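Local atomic coordinates of arabinose metabolism transcriptional repressor (Bacillus subtilis, PDB entry 5D4S), a protein that represses transcription of arabinose metabolism genes by binding operator DNA through a winged helix-turn-helix domain of the GntR family. Residues 30-35 with 69-74. Residues are numbered along the deposited sequence; the frame is centred on the assembly and turned at random.
Sequences EEISSW and GDLVSQ
Leu71 reaches across from helix 61-74 to Ile32 and Ser33 on helix 24-35, joining the first and third helices of the winged helix-turn-helix domain; helix 61-74 follows helix 50-57 as the second helix of the helix-turn-helix, which in this family is the one that reads DNA. The contact is small and apolar, with no hydrogen bond between the segments. In Leu71, CG lies anti to the carbonyl carbon (chi1 -69°), which carries one methyl to Ile32 and the other to Ser33. Leu71 CD1 sits 3.7 Å from Ile32 CG2, while Leu71 CD2 approaches Ser33 CB at 4.3 Å. Ile32 meets Leu71 CD1 with CB and with CG2, anti to the backbone N; its CG1-CD1 arm, starting beside that N, stays farther from this methyl. Ser33 presents CB here, while its OG is hydrogen-bonded within its own helix to Lys29 O. Leu76 touches both Ser33 and Leu71, and Leu77 of strand 77-80 also packs on Leu71, tying the wing to this core. Beside the apolar contact, Asp70 OD2 forms a salt bridge to Lys29, a polar link between the same two helices. Further round helix 24-35, Glu31 O accepts from both Trp35 N and Ser34 OG, Ser34 OG 2.6 Å away, in the carbonyl plane on a lone pair.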
# COMPACT_ATOMS: atom_id res chain seq x y z
N GLU B 30 0.26 12.79 -0.59
CA GLU B 30 -0.31 14.12 -0.44
C GLU B 30 -0.15 14.94 -1.72
O GLU B 30 -1.08 15.63 -2.14
CB GLU B 30 0.33 14.87 0.73
CG GLU B 30 -0.50 14.81 2.00
CD GLU B 30 0.06 15.68 3.12
OE1 GLU B 30 0.94 16.52 2.84
OE2 GLU B 30 -0.40 15.52 4.27
N GLU B 31 1.02 14.88 -2.34
CA GLU B 31 1.25 15.65 -3.56
C GLU B 31 0.36 15.12 -4.70
O GLU B 31 -0.38 15.87 -5.34
CB GLU B 31 2.73 15.62 -3.95
CG GLU B 31 3.08 16.41 -5.21
CD GLU B 31 3.19 17.90 -4.96
OE1 GLU B 31 3.11 18.31 -3.79
OE2 GLU B 31 3.37 18.65 -5.94
N ILE B 32 0.41 13.82 -4.93
CA ILE B 32 -0.39 13.23 -6.00
C ILE B 32 -1.87 13.54 -5.78
O ILE B 32 -2.57 13.93 -6.71
CB ILE B 32 -0.16 11.72 -6.12
CG1 ILE B 32 1.28 11.46 -6.59
CG2 ILE B 32 -1.12 11.12 -7.14
CD1 ILE B 32 1.63 9.96 -6.75
N SER B 33 -2.33 13.44 -4.53
CA SER B 33 -3.74 13.70 -4.30
C SER B 33 -4.02 15.20 -4.43
O SER B 33 -5.15 15.59 -4.72
CB SER B 33 -4.19 13.17 -2.94
OG SER B 33 -3.19 13.40 -1.97
N SER B 34 -2.99 16.03 -4.26
CA SER B 34 -3.16 17.47 -4.44
C SER B 34 -3.26 17.81 -5.92
O SER B 34 -3.84 18.82 -6.28
CB SER B 34 -2.00 18.26 -3.81
OG SER B 34 -0.88 18.29 -4.69
N TRP B 35 -2.68 16.97 -6.78
CA TRP B 35 -2.85 17.14 -8.23
C TRP B 35 -4.29 16.88 -8.65
O TRP B 35 -4.89 17.65 -9.38
CB TRP B 35 -1.92 16.20 -9.00
CG TRP B 35 -0.47 16.43 -8.75
CD1 TRP B 35 0.12 17.55 -8.23
CD2 TRP B 35 0.58 15.52 -9.04
NE1 TRP B 35 1.48 17.38 -8.16
CE2 TRP B 35 1.79 16.14 -8.66
CE3 TRP B 35 0.62 14.23 -9.59
CZ2 TRP B 35 3.02 15.51 -8.79
CZ3 TRP B 35 1.84 13.60 -9.72
CH2 TRP B 35 3.03 14.24 -9.32
N GLY B 69 -0.46 2.69 -4.33
CA GLY B 69 -1.27 1.59 -3.84
C GLY B 69 -2.27 2.06 -2.80
O GLY B 69 -3.44 1.65 -2.83
N ASP B 70 -1.84 2.93 -1.89
CA ASP B 70 -2.78 3.47 -0.93
C ASP B 70 -3.87 4.26 -1.64
O ASP B 70 -5.05 4.17 -1.30
CB ASP B 70 -2.09 4.38 0.09
CG ASP B 70 -1.27 3.62 1.11
OD1 ASP B 70 -1.11 2.38 0.99
OD2 ASP B 70 -0.77 4.29 2.05
N LEU B 71 -3.47 5.08 -2.61
CA LEU B 71 -4.46 5.93 -3.30
C LEU B 71 -5.47 5.12 -4.14
O LEU B 71 -6.64 5.49 -4.23
CB LEU B 71 -3.75 6.97 -4.16
CG LEU B 71 -2.99 8.06 -3.40
CD1 LEU B 71 -2.21 8.98 -4.33
CD2 LEU B 71 -3.93 8.88 -2.52
N VAL B 72 -5.02 4.02 -4.74
CA VAL B 72 -5.92 3.10 -5.45
C VAL B 72 -6.88 2.50 -4.44
O VAL B 72 -8.10 2.46 -4.65
CB VAL B 72 -5.13 1.99 -6.18
CG1 VAL B 72 -6.06 0.87 -6.69
CG2 VAL B 72 -4.33 2.60 -7.32
N SER B 73 -6.33 2.05 -3.32
CA SER B 73 -7.13 1.54 -2.22
C SER B 73 -8.19 2.55 -1.75
O SER B 73 -9.26 2.17 -1.30
CB SER B 73 -6.23 1.15 -1.05
OG SER B 73 -6.99 0.89 0.11
N GLN B 74 -7.89 3.84 -1.86
CA GLN B 74 -8.87 4.87 -1.49
C GLN B 74 -9.89 5.12 -2.59
O GLN B 74 -10.90 5.78 -2.36
CB GLN B 74 -8.17 6.19 -1.17
CG GLN B 74 -7.35 6.19 0.10
CD GLN B 74 -6.61 7.51 0.27
OE1 GLN B 74 -7.09 8.56 -0.16
NE2 GLN B 74 -5.44 7.45 0.89